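PDB 2IVF: ethylbenzene dehydrogenase alpha-subunit from Aromatoleum aromaticum, which is the large, molybdenum-containing subunit of a multi-subunit oxidoreductase of the molybdopterin family, carrying two pterin dinucleotide ligands, a molybdenum atom and an iron-sulfur cluster. Local coordinates for residues 233-238 / 956-961; 311-316 / 431-436; 320-325 / 381-386; 783-788 / 795-800. All blocks are in the same frame, centred on the assembly; numbering follows the deposited sequence.

Contact 1 of 4, residues 233-238 / 956-961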
loop_
_atom_site.group_PDB
_atom_site.type_symbol
_atom_site.label_atom_id
_atom_site.label_comp_id
_atom_site.label_asym_id
_atom_site.label_seq_id
_atom_site.Cartn_x
_atom_site.Cartn_y
_atom_site.Cartn_z
ATOM N N GLY A 233 7.412 -3.250 31.530
ATOM C CA GLY A 233 6.389 -2.458 32.228
ATOM C C GLY A 233 5.911 -1.341 31.325
ATOM O O GLY A 233 5.147 -0.520 31.757
ATOM N N LYS A 234 6.343 -1.308 30.052
ATOM C CA LYS A 234 5.830 -0.299 29.122
ATOM C C LYS A 234 6.081 -0.694 27.695
ATOM O O LYS A 234 6.898 -1.566 27.422
ATOM C CB LYS A 234 6.438 1.092 29.394
ATOM C CG LYS A 234 7.906 1.253 28.962
ATOM C CD LYS A 234 8.853 0.624 29.932
ATOM C CE LYS A 234 10.315 1.021 29.652
ATOM N NZ LYS A 234 10.591 2.494 29.853
ATOM N N MET A 235 5.373 -0.051 26.775
ATOM C CA MET A 235 5.496 -0.400 25.381
ATOM C C MET A 235 5.678 0.790 24.481
ATOM O O MET A 235 5.944 0.614 23.324
ATOM C CB MET A 235 4.317 -1.257 24.898
ATOM C CG MET A 235 3.003 -0.571 24.815
ATOM S SD MET A 235 1.656 -1.694 24.265
ATOM C CE MET A 235 1.173 -2.379 25.839
ATOM N N HIS A 236 5.529 1.991 25.015
ATOM C CA HIS A 236 5.560 3.169 24.196
ATOM C C HIS A 236 6.996 3.624 23.980
ATOM O O HIS A 236 7.400 4.685 24.440
ATOM C CB HIS A 236 4.686 4.241 24.791
ATOM C CG HIS A 236 3.255 4.055 24.447
ATOM N ND1 HIS A 236 2.832 3.905 23.145
ATOM C CD2 HIS A 236 2.153 3.948 25.223
ATOM C CE1 HIS A 236 1.522 3.720 23.134
ATOM N NE2 HIS A 236 1.084 3.747 24.381
ATOM N N MET A 237 7.750 2.789 23.279
ATOM C CA MET A 237 9.172 3.025 23.011
ATOM C C MET A 237 9.285 2.943 21.521
ATOM O O MET A 237 8.545 2.191 20.902
ATOM C CB MET A 237 10.029 1.960 23.646
ATOM C CG MET A 237 9.793 1.818 25.161
ATOM S SD MET A 237 10.790 0.461 25.783
ATOM C CE MET A 237 9.795 -0.932 25.255
ATOM N N GLY A 238 10.203 3.707 20.935
ATOM C CA GLY A 238 10.437 3.580 19.531
ATOM C C GLY A 238 11.779 4.073 19.043
ATOM O O GLY A 238 12.568 4.638 19.786
ATOM N N PHE A 956 -5.058 3.547 28.815
ATOM C CA PHE A 956 -5.435 3.728 27.420
ATOM C C PHE A 956 -4.357 3.155 26.488
ATOM O O PHE A 956 -3.165 3.443 26.653
ATOM C CB PHE A 956 -5.686 5.210 27.160
ATOM C CG PHE A 956 -6.041 5.549 25.723
ATOM C CD1 PHE A 956 -6.974 4.809 25.013
ATOM C CD2 PHE A 956 -5.475 6.661 25.119
ATOM C CE1 PHE A 956 -7.306 5.148 23.696
ATOM C CE2 PHE A 956 -5.804 7.000 23.796
ATOM C CZ PHE A 956 -6.720 6.234 23.097
ATOM N N MET A 957 -4.821 2.334 25.536
ATOM C CA MET A 957 -4.021 1.620 24.545
ATOM C C MET A 957 -3.116 0.511 25.071
ATOM O O MET A 957 -2.427 -0.166 24.279
ATOM C CB MET A 957 -3.202 2.614 23.722
ATOM C CG MET A 957 -4.053 3.688 23.096
ATOM S SD MET A 957 -3.086 4.821 22.101
ATOM C CE MET A 957 -1.877 5.220 23.342
ATOM N N ASN A 958 -3.118 0.298 26.380
ATOM C CA ASN A 958 -2.146 -0.566 27.014
ATOM C C ASN A 958 -2.797 -1.532 27.979
ATOM O O ASN A 958 -3.282 -1.146 29.012
ATOM C CB ASN A 958 -1.133 0.273 27.800
ATOM C CG ASN A 958 -0.255 1.086 26.917
ATOM O OD1 ASN A 958 0.890 0.709 26.656
ATOM N ND2 ASN A 958 -0.780 2.202 26.416
ATOM N N GLY A 959 -2.790 -2.802 27.640
ATOM C CA GLY A 959 -3.246 -3.815 28.582
ATOM C C GLY A 959 -4.656 -4.254 28.270
ATOM O O GLY A 959 -5.269 -3.771 27.328
ATOM N N SER A 960 -5.146 -5.181 29.089
ATOM C CA SER A 960 -6.445 -5.843 28.885
ATOM C C SER A 960 -6.346 -6.797 27.667
ATOM O O SER A 960 -5.443 -6.664 26.828
ATOM C CB SER A 960 -7.599 -4.838 28.763
ATOM O OG SER A 960 -7.813 -4.425 27.435
ATOM N N PRO A 961 -7.215 -7.813 27.623
ATOM C CA PRO A 961 -7.121 -8.883 26.639
ATOM C C PRO A 961 -7.637 -8.431 25.306
ATOM O O PRO A 961 -8.801 -8.100 25.193
ATOM C CB PRO A 961 -7.999 -9.994 27.243
ATOM C CG PRO A 961 -8.867 -9.336 28.213
ATOM C CD PRO A 961 -8.308 -8.030 28.593
HETATM O O HOH W 1 3.472 1.767 27.560
#
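Asn-958 and His-236 make the direct polar link between residues 233-238 and 956-961. The amide ND2 donates to the ring nitrogen NE2 of His-236 over 3.2 Å, at an N-H...acceptor angle of 171°. NE2 lies in the amide plane of Asn-958, while ND2 stands 26° out of the imidazole plane. Because NE2 accepts here and ND1 bonds to the carbonyl of Trp-481, the pattern is consistent with a neutral ring protonated on ND1. The other amide hydrogen of Asn-958 goes to Phe-956 O at 2.7 Å, again within the amide plane, so two nearly coplanar bonds fix the rotation of the amide. Its oxygen OD1 receives a hydrogen from a water 2.9 Å away, and that water accepts from the backbone N of Met-235, forming a second, indirect bridge.

Van der Waals contacts fill in around this polar pair. Met-235 runs past Asn-958 in the opposite sense, with its CG 3.1 Å and its CE 3.2 Å from OD1; the bend at chi3 (87°) brings the methyl back to the amide. From the other segment, Met-957 crosses the imidazole at about a right angle, its CE 3.5 Å from NE2 of His-236. Outside the pair, the ring of Trp-481 stacks on His-236 and Asp-216 accepts from the backbone N of Met-957.

All five touching residues are buried, and the side chain of Met-957 is about 11 Å from the molybdenum atom: this is a loop-to-loop junction in the interior of a molybdopterin oxidoreductase, joining chain regions more than 700 residues apart.

Contact 2 of 4, residues 311-316 / 431-436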
loop_
_atom_site.group_PDB
_atom_site.type_symbol
_atom_site.label_atom_id
_atom_site.label_comp_id
_atom_site.label_asym_id
_atom_site.label_seq_id
_atom_site.Cartn_x
_atom_site.Cartn_y
_atom_site.Cartn_z
ATOM N N SER A 311 18.680 -17.859 22.470
ATOM C CA SER A 311 19.108 -17.608 23.829
ATOM C C SER A 311 19.885 -18.780 24.365
ATOM O O SER A 311 20.868 -18.598 25.080
ATOM C CB SER A 311 17.911 -17.355 24.716
ATOM O OG SER A 311 17.173 -16.249 24.236
ATOM N N GLN A 312 19.434 -20.003 24.045
ATOM C CA GLN A 312 20.117 -21.193 24.477
ATOM C C GLN A 312 21.522 -21.229 23.907
ATOM O O GLN A 312 22.466 -21.591 24.599
ATOM C CB GLN A 312 19.349 -22.448 24.078
ATOM C CG GLN A 312 19.817 -23.713 24.783
ATOM C CD GLN A 312 21.048 -24.395 24.183
ATOM O OE1 GLN A 312 21.676 -25.220 24.858
ATOM N NE2 GLN A 312 21.407 -24.050 22.946
ATOM N N VAL A 313 21.662 -20.811 22.665
ATOM C CA VAL A 313 22.976 -20.742 22.025
ATOM C C VAL A 313 23.924 -19.812 22.776
ATOM O O VAL A 313 25.046 -20.202 23.121
ATOM C CB VAL A 313 22.857 -20.368 20.562
ATOM C CG1 VAL A 313 24.248 -19.994 19.950
ATOM C CG2 VAL A 313 22.218 -21.488 19.796
ATOM N N MET A 314 23.465 -18.588 23.046
ATOM C CA MET A 314 24.269 -17.606 23.713
ATOM C C MET A 314 24.609 -18.022 25.116
ATOM O O MET A 314 25.693 -17.719 25.592
ATOM C CB MET A 314 23.550 -16.255 23.762
ATOM C CG MET A 314 23.284 -15.641 22.423
ATOM S SD MET A 314 22.693 -13.935 22.567
ATOM C CE MET A 314 20.939 -14.194 22.619
ATOM N N ILE A 315 23.694 -18.697 25.796
ATOM C CA ILE A 315 24.004 -19.152 27.155
ATOM C C ILE A 315 24.982 -20.325 27.087
ATOM O O ILE A 315 26.042 -20.288 27.712
ATOM C CB ILE A 315 22.712 -19.441 27.958
ATOM C CG1 ILE A 315 22.004 -18.097 28.240
ATOM C CG2 ILE A 315 23.003 -20.237 29.263
ATOM C CD1 ILE A 315 20.641 -18.230 28.853
ATOM N N ASP A 316 24.657 -21.341 26.302
ATOM C CA ASP A 316 25.470 -22.543 26.248
ATOM C C ASP A 316 26.913 -22.271 25.769
ATOM O O ASP A 316 27.869 -22.881 26.255
ATOM C CB ASP A 316 24.786 -23.529 25.314
ATOM C CG ASP A 316 25.348 -24.921 25.409
ATOM O OD1 ASP A 316 25.622 -25.387 26.531
ATOM O OD2 ASP A 316 25.484 -25.564 24.351
ATOM N N LEU A 431 22.520 -17.324 13.855
ATOM C CA LEU A 431 21.911 -16.132 14.372
ATOM C C LEU A 431 22.073 -15.958 15.885
ATOM O O LEU A 431 22.154 -14.813 16.365
ATOM C CB LEU A 431 20.449 -16.026 13.938
ATOM C CG LEU A 431 20.280 -15.759 12.429
ATOM C CD1 LEU A 431 18.796 -15.897 11.920
ATOM C CD2 LEU A 431 20.881 -14.373 12.011
ATOM N N GLY A 432 22.117 -17.060 16.632
ATOM C CA GLY A 432 22.476 -17.010 18.057
ATOM C C GLY A 432 23.790 -16.302 18.262
ATOM O O GLY A 432 23.924 -15.394 19.100
ATOM N N ARG A 433 24.777 -16.714 17.472
ATOM C CA ARG A 433 26.112 -16.205 17.598
ATOM C C ARG A 433 26.184 -14.759 17.136
ATOM O O ARG A 433 26.901 -13.945 17.741
ATOM C CB ARG A 433 27.105 -17.098 16.830
ATOM C CG ARG A 433 27.182 -18.489 17.432
ATOM C CD ARG A 433 27.934 -19.445 16.562
ATOM N NE ARG A 433 28.223 -20.689 17.269
ATOM C CZ ARG A 433 28.856 -21.719 16.720
ATOM N NH1 ARG A 433 29.220 -21.685 15.432
ATOM N NH2 ARG A 433 29.075 -22.806 17.452
ATOM N N LYS A 434 25.434 -14.420 16.091
ATOM C CA LYS A 434 25.476 -13.085 15.555
ATOM C C LYS A 434 24.811 -12.079 16.448
ATOM O O LYS A 434 25.312 -10.983 16.599
ATOM C CB LYS A 434 24.854 -13.022 14.169
ATOM C CG LYS A 434 25.750 -13.664 13.146
ATOM C CD LYS A 434 25.214 -13.653 11.751
ATOM C CE LYS A 434 26.304 -14.057 10.736
ATOM N NZ LYS A 434 25.733 -14.163 9.380
ATOM N N VAL A 435 23.658 -12.438 16.998
ATOM C CA VAL A 435 22.954 -11.539 17.910
ATOM C C VAL A 435 23.859 -11.162 19.100
ATOM O O VAL A 435 23.855 -10.021 19.565
ATOM C CB VAL A 435 21.650 -12.199 18.421
ATOM C CG1 VAL A 435 21.018 -11.368 19.505
ATOM C CG2 VAL A 435 20.641 -12.338 17.255
ATOM N N ALA A 436 24.600 -12.126 19.615
ATOM C CA ALA A 436 25.500 -11.882 20.765
ATOM C C ALA A 436 26.619 -10.928 20.456
ATOM O O ALA A 436 27.163 -10.324 21.368
ATOM C CB ALA A 436 26.078 -13.181 21.293
#
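Helix 303-316 and helix 425-437 meet through Val-313 and Gly-432, whose CA atoms are 5.5 Å apart. The local axes of residues 311-316 and 431-436 approach to 8.2 Å and cross at -69°, so the helices touch over a short patch. Gly-432 lies at the point of closest backbone approach: a CB there would point at the other helix and run into CG1 of Val-313. The absence of a side chain is what the close crossing requires.

Val-313 occupies that position with one branch. CG1 is anti to the backbone N (chi1 168°) and rests 4.0 Å from Gly-432 CA, against bare backbone; CG1 also meets CG of Arg-433 at 4.1 Å. The guanidinium of Arg-433 is engaged elsewhere, in a salt bridge with Glu-317.

This is helix-on-helix packing within the molybdopterin oxidoreductase region, on the side of the parallel sheet that includes strand 249-253, against which Val-435 also packs. Helix 454-467 adjoins as well, with Ala-464 against Met-314.

Met-314 carries the rest of the interface. Its CG lies 3.4 Å from the carbonyl O of Gly-432, an oxygen whose helical bond from Ala-436 N is weak. Further along, SD comes within 3.7 Å of Ala-436 CB, and the bend at chi3 (-91°) sends the terminal methyl CE to Val-435 CG1, 4.2 Å away.

Contact 3 of 4, residues 320-325 / 381-386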
loop_
_atom_site.group_PDB
_atom_site.type_symbol
_atom_site.label_atom_id
_atom_site.label_comp_id
_atom_site.label_asym_id
_atom_site.label_seq_id
_atom_site.Cartn_x
_atom_site.Cartn_y
_atom_site.Cartn_z
ATOM N N PHE A 320 26.860 -14.501 26.146
ATOM C CA PHE A 320 25.991 -13.455 26.658
ATOM C C PHE A 320 26.766 -12.343 27.410
ATOM O O PHE A 320 27.858 -12.547 27.942
ATOM C CB PHE A 320 24.845 -14.054 27.515
ATOM C CG PHE A 320 25.300 -14.740 28.751
ATOM C CD1 PHE A 320 25.671 -16.059 28.717
ATOM C CD2 PHE A 320 25.335 -14.073 29.972
ATOM C CE1 PHE A 320 26.095 -16.695 29.827
ATOM C CE2 PHE A 320 25.736 -14.716 31.111
ATOM C CZ PHE A 320 26.125 -16.021 31.051
ATOM N N ASP A 321 26.152 -11.172 27.448
ATOM C CA ASP A 321 26.701 -10.000 28.095
ATOM C C ASP A 321 26.295 -10.127 29.566
ATOM O O ASP A 321 25.196 -9.745 29.982
ATOM C CB ASP A 321 26.132 -8.768 27.408
ATOM C CG ASP A 321 26.724 -7.452 27.896
ATOM O OD1 ASP A 321 27.271 -7.358 29.008
ATOM O OD2 ASP A 321 26.569 -6.465 27.137
ATOM N N ARG A 322 27.191 -10.701 30.350
ATOM C CA ARG A 322 26.914 -10.983 31.746
ATOM C C ARG A 322 26.590 -9.724 32.527
ATOM O O ARG A 322 25.644 -9.702 33.320
ATOM C CB ARG A 322 28.107 -11.694 32.393
ATOM C CG ARG A 322 27.884 -12.093 33.835
ATOM C CD ARG A 322 29.067 -12.909 34.403
ATOM N NE ARG A 322 29.119 -14.224 33.772
ATOM C CZ ARG A 322 28.570 -15.332 34.261
ATOM N NH1 ARG A 322 27.942 -15.337 35.425
ATOM N NH2 ARG A 322 28.675 -16.448 33.572
ATOM N N GLN A 323 27.374 -8.676 32.313
ATOM C CA GLN A 323 27.198 -7.433 33.071
ATOM C C GLN A 323 25.822 -6.795 32.833
ATOM O O GLN A 323 25.131 -6.390 33.760
ATOM C CB GLN A 323 28.324 -6.486 32.695
ATOM C CG GLN A 323 28.504 -5.293 33.608
ATOM C CD GLN A 323 29.944 -4.785 33.590
ATOM O OE1 GLN A 323 30.859 -5.445 33.049
ATOM N NE2 GLN A 323 30.154 -3.611 34.174
ATOM N N PHE A 324 25.428 -6.735 31.577
ATOM C CA PHE A 324 24.159 -6.160 31.152
ATOM C C PHE A 324 23.021 -6.955 31.742
ATOM O O PHE A 324 22.050 -6.385 32.258
ATOM C CB PHE A 324 24.084 -6.185 29.619
ATOM C CG PHE A 324 22.863 -5.511 29.033
ATOM C CD1 PHE A 324 21.638 -6.172 28.941
ATOM C CD2 PHE A 324 22.953 -4.215 28.531
ATOM C CE1 PHE A 324 20.515 -5.556 28.396
ATOM C CE2 PHE A 324 21.838 -3.593 27.958
ATOM C CZ PHE A 324 20.623 -4.260 27.881
ATOM N N VAL A 325 23.115 -8.280 31.646
ATOM C CA VAL A 325 22.081 -9.161 32.197
ATOM C C VAL A 325 21.926 -8.955 33.704
ATOM O O VAL A 325 20.831 -8.810 34.239
ATOM C CB VAL A 325 22.396 -10.615 31.814
ATOM C CG1 VAL A 325 21.933 -11.628 32.846
ATOM C CG2 VAL A 325 21.822 -10.899 30.429
ATOM N N ALA A 381 25.540 -13.252 41.392
ATOM C CA ALA A 381 25.578 -14.623 40.871
ATOM C C ALA A 381 24.567 -14.766 39.753
ATOM O O ALA A 381 23.513 -14.117 39.780
ATOM C CB ALA A 381 25.253 -15.646 41.985
ATOM N N LEU A 382 24.892 -15.599 38.771
ATOM C CA LEU A 382 23.922 -16.047 37.779
ATOM C C LEU A 382 23.769 -17.546 37.944
ATOM O O LEU A 382 22.699 -18.038 38.329
ATOM C CB LEU A 382 24.374 -15.703 36.361
ATOM C CG LEU A 382 24.118 -14.255 35.941
ATOM C CD1 LEU A 382 24.504 -14.083 34.506
ATOM C CD2 LEU A 382 22.653 -13.824 36.152
ATOM N N GLU A 383 24.844 -18.279 37.684
ATOM C CA GLU A 383 24.784 -19.724 37.789
ATOM C C GLU A 383 24.762 -20.128 39.254
ATOM O O GLU A 383 25.427 -19.516 40.090
ATOM C CB GLU A 383 25.966 -20.376 37.058
ATOM C CG GLU A 383 25.961 -20.155 35.503
ATOM C CD GLU A 383 26.618 -18.854 35.071
ATOM O OE1 GLU A 383 26.923 -18.032 35.961
ATOM O OE2 GLU A 383 26.830 -18.651 33.829
ATOM N N GLY A 384 23.990 -21.156 39.581
ATOM C CA GLY A 384 24.090 -21.764 40.896
ATOM C C GLY A 384 22.785 -22.021 41.617
ATOM O O GLY A 384 21.735 -21.452 41.314
ATOM N N THR A 385 22.861 -22.902 42.589
ATOM C CA THR A 385 21.758 -23.083 43.497
ATOM C C THR A 385 22.311 -22.864 44.883
ATOM O O THR A 385 23.392 -23.334 45.209
ATOM C CB THR A 385 21.078 -24.455 43.307
ATOM O OG1 THR A 385 20.679 -24.584 41.928
ATOM C CG2 THR A 385 19.840 -24.538 44.169
ATOM N N PHE A 386 21.575 -22.091 45.668
ATOM C CA PHE A 386 22.051 -21.585 46.928
ATOM C C PHE A 386 20.982 -21.857 47.971
ATOM O O PHE A 386 19.962 -22.492 47.686
ATOM C CB PHE A 386 22.323 -20.077 46.819
ATOM C CG PHE A 386 23.216 -19.695 45.667
ATOM C CD1 PHE A 386 24.601 -19.739 45.802
ATOM C CD2 PHE A 386 22.675 -19.284 44.464
ATOM C CE1 PHE A 386 25.433 -19.385 44.754
ATOM C CE2 PHE A 386 23.495 -18.931 43.402
ATOM C CZ PHE A 386 24.884 -18.988 43.545
#
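The N-terminal end of helix 322-328 meets the loop leading into strand 385-389, the edge strand of a small three-stranded antiparallel sheet, and Arg-322 and Glu-383 bind the two together. The arginine grips the carboxylate end-on with two nitrogens, one to each oxygen: NH1 reaches OE1 of Glu-383 at 2.9 Å and NH2 reaches OE2 of Glu-383 at 2.9 Å. Both oxygens use their syn lone pairs, and the guanidinium and carboxylate planes lie only 25° apart. OE1 sits in the guanidinium plane, whereas OE2 is tilted 20° from it.

Asp-321 is the N-cap of this helix, its OD1 accepting from Phe-324 N at 3.2 Å, and Arg-322, the next residue, is the first of the helix.

Apolar groups gather beside the ion pair. Leu-382 slides past Arg-322 in the opposite direction and lays CD1 over one face of the guanidinium. The same methyl meets Phe-320 tip to tip, CE2 to CD1 at 3.7 Å, and Val-325 CG1 at 3.9 Å. At the ring edge of Phe-320, CZ approaches OE2 of Glu-383 at 3.9 Å, in the ring plane. Phe-402 of helix 401-408 packs on Phe-320, Leu-382 and Glu-383 alike.

Contact 4 of 4, residues 783-788 / 795-800. With ACT (acetate ion), chain J.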
loop_
_atom_site.group_PDB
_atom_site.type_symbol
_atom_site.label_atom_id
_atom_site.label_comp_id
_atom_site.label_asym_id
_atom_site.label_seq_id
_atom_site.Cartn_x
_atom_site.Cartn_y
_atom_site.Cartn_z
ATOM N N ALA A 783 11.994 6.408 27.327
ATOM C CA ALA A 783 13.130 6.419 28.205
ATOM C C ALA A 783 14.408 6.920 27.510
ATOM O O ALA A 783 15.482 6.309 27.593
ATOM C CB ALA A 783 13.303 5.042 28.873
ATOM N N ASN A 784 14.230 8.019 26.775
ATOM C CA ASN A 784 15.309 8.780 26.126
ATOM C C ASN A 784 14.726 10.142 25.736
ATOM O O ASN A 784 13.488 10.277 25.605
ATOM C CB ASN A 784 15.833 8.071 24.888
ATOM C CG ASN A 784 17.219 8.521 24.508
ATOM O OD1 ASN A 784 17.841 9.339 25.195
ATOM N ND2 ASN A 784 17.722 7.990 23.434
ATOM N N GLU A 785 15.576 11.146 25.584
ATOM C CA GLU A 785 15.098 12.424 25.120
ATOM C C GLU A 785 15.256 12.428 23.626
ATOM O O GLU A 785 16.000 11.581 23.062
ATOM C CB GLU A 785 15.769 13.634 25.788
ATOM C CG GLU A 785 17.234 13.652 25.917
ATOM C CD GLU A 785 17.796 12.676 26.970
ATOM O OE1 GLU A 785 17.424 12.693 28.174
ATOM O OE2 GLU A 785 18.647 11.906 26.536
ATOM N N VAL A 786 14.499 13.297 22.978
ATOM C CA VAL A 786 14.613 13.466 21.530
ATOM C C VAL A 786 15.700 14.499 21.254
ATOM O O VAL A 786 15.712 15.552 21.867
ATOM C CB VAL A 786 13.279 13.913 20.903
ATOM C CG1 VAL A 786 13.489 14.241 19.441
ATOM C CG2 VAL A 786 12.115 12.846 21.130
ATOM N N ASP A 787 16.641 14.153 20.373
ATOM C CA ASP A 787 17.714 15.026 19.937
ATOM C C ASP A 787 17.660 14.945 18.398
ATOM O O ASP A 787 17.968 13.925 17.791
ATOM C CB ASP A 787 19.054 14.546 20.454
ATOM C CG ASP A 787 20.215 15.350 19.908
ATOM O OD1 ASP A 787 20.038 16.142 18.937
ATOM O OD2 ASP A 787 21.321 15.200 20.430
ATOM N N VAL A 788 17.193 16.001 17.783
ATOM C CA VAL A 788 16.914 15.945 16.354
ATOM C C VAL A 788 18.162 15.758 15.535
ATOM O O VAL A 788 18.070 15.490 14.353
ATOM C CB VAL A 788 16.156 17.230 15.878
ATOM C CG1 VAL A 788 14.773 17.283 16.548
ATOM C CG2 VAL A 788 16.979 18.514 16.109
ATOM N N MET A 795 15.221 3.654 25.541
ATOM C CA MET A 795 15.730 2.934 26.700
ATOM C C MET A 795 17.086 3.381 27.189
ATOM O O MET A 795 17.649 2.763 28.114
ATOM C CB MET A 795 15.690 1.427 26.480
ATOM C CG MET A 795 14.315 0.923 26.049
ATOM S SD MET A 795 14.257 -0.862 25.914
ATOM C CE MET A 795 14.297 -1.315 27.641
ATOM N N ARG A 796 17.595 4.486 26.626
ATOM C CA ARG A 796 18.888 5.024 27.037
ATOM C C ARG A 796 18.965 5.280 28.549
ATOM O O ARG A 796 19.991 5.098 29.134
ATOM C CB ARG A 796 19.177 6.322 26.314
ATOM C CG ARG A 796 20.647 6.692 26.332
ATOM C CD ARG A 796 20.918 8.087 25.788
ATOM N NE ARG A 796 20.248 9.105 26.580
ATOM C CZ ARG A 796 20.675 9.592 27.737
ATOM N NH1 ARG A 796 21.809 9.178 28.308
ATOM N NH2 ARG A 796 19.963 10.541 28.317
ATOM N N TRP A 797 17.891 5.774 29.154
ATOM C CA TRP A 797 17.918 6.072 30.604
ATOM C C TRP A 797 18.142 4.807 31.436
ATOM O O TRP A 797 18.806 4.823 32.500
ATOM C CB TRP A 797 16.618 6.749 31.035
ATOM C CG TRP A 797 16.356 8.050 30.379
ATOM C CD1 TRP A 797 17.275 8.882 29.809
ATOM C CD2 TRP A 797 15.100 8.717 30.284
ATOM N NE1 TRP A 797 16.661 9.997 29.303
ATOM C CE2 TRP A 797 15.325 9.935 29.581
ATOM C CE3 TRP A 797 13.807 8.422 30.733
ATOM C CZ2 TRP A 797 14.311 10.851 29.325
ATOM C CZ3 TRP A 797 12.786 9.332 30.456
ATOM C CH2 TRP A 797 13.043 10.513 29.727
ATOM N N HIS A 798 17.551 3.711 30.991
ATOM C CA HIS A 798 17.776 2.445 31.659
ATOM C C HIS A 798 19.234 2.031 31.577
ATOM O O HIS A 798 19.824 1.631 32.586
ATOM C CB HIS A 798 16.843 1.353 31.142
ATOM C CG HIS A 798 15.394 1.735 31.226
ATOM N ND1 HIS A 798 14.784 2.041 32.417
ATOM C CD2 HIS A 798 14.455 1.900 30.264
ATOM C CE1 HIS A 798 13.516 2.357 32.191
ATOM N NE2 HIS A 798 13.292 2.280 30.888
ATOM N N PHE A 799 19.826 2.149 30.407
ATOM C CA PHE A 799 21.213 1.719 30.235
ATOM C C PHE A 799 22.260 2.709 30.741
ATOM O O PHE A 799 23.104 2.343 31.599
ATOM C CB PHE A 799 21.478 1.334 28.774
ATOM C CG PHE A 799 22.882 0.958 28.529
ATOM C CD1 PHE A 799 23.393 -0.204 29.078
ATOM C CD2 PHE A 799 23.712 1.784 27.767
ATOM C CE1 PHE A 799 24.728 -0.558 28.886
ATOM C CE2 PHE A 799 25.044 1.448 27.558
ATOM C CZ PHE A 799 25.562 0.281 28.130
ATOM N N ASP A 800 22.240 3.943 30.240
ATOM C CA ASP A 800 23.222 4.981 30.666
ATOM C C ASP A 800 23.039 5.402 32.098
ATOM O O ASP A 800 24.004 5.598 32.814
ATOM C CB ASP A 800 23.127 6.260 29.802
ATOM C CG ASP A 800 23.815 6.107 28.436
ATOM O OD1 ASP A 800 24.565 5.123 28.242
ATOM O OD2 ASP A 800 23.618 6.972 27.559
HETATM C C ACT J . 13.175 16.070 25.146
HETATM O O ACT J . 12.960 14.990 24.522
HETATM O OXT ACT J . 13.112 17.156 24.488
HETATM C CH3 ACT J . 13.476 16.081 26.622
#
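Glu-785 and Arg-796 are brought together by bends in both chains: the glutamate chain bends at chi2 (-72°), turning CD toward the arginine, whose own chain bends at chi3 (61°), which places NE. OE2 of Glu-785 takes NH2 of Arg-796 on its syn lone pair at 2.6 Å, plus a weak bond from NE. NE also donates to Asn-784 OD1 at 2.8 Å, from above the amide carbonyl plane. The remaining nitrogen of the group, NH1 of Arg-796, donates to Asp-800 OD2 at 2.9 Å, so the guanidinium is held by two carboxylates and an amide.

The other oxygen of Glu-785, OE1, receives Trp-797 NE1 at 3.0 Å, in the indole plane. One face of that indole lies on the chain from Ala-783 to Asn-784: Asn-784 CA makes a CH-pi contact with the five-membered ring, 3.9 Å from its centroid. Ala-783 CB also touches His-798 NE2 at 3.4 Å, while ND1 of that imidazole bonds to the carbonyl O of Lys-803 and NE2 to the amine of Lys-234. An acetate ion, probably from crystallisation, accepts from Val-786 N.

Trp-797 N donates almost straight to Ala-783 O at 2.9 Å (179°). This is a short loop folded back onto the first turn of helix 796-800, with a preceding backbone carbonyl accepting from that turn.

Contacts 1 and 2 are buried, while contacts 3 and 4 are partly buried and lie farther toward the surface than contact 1. Their chemistry follows: contact 1 relies on an amide-imidazole bond and a water, contact 2 on van der Waals packing of side chains against each other and against backbone, and contacts 3 and 4 on arginine-glutamate salt bridges, end-on in contact 3 and reinforced by a second carboxylate in contact 4. Contacts 2 and 3 share a neighbourhood, since helices 303-316 and 322-328 are consecutive and Met-314 and Ile-315 touch Phe-320. Contacts 1 and 4 meet through Lys-234 with His-798, and Phe-324 on Phe-799 joins contact 3 to contact 4.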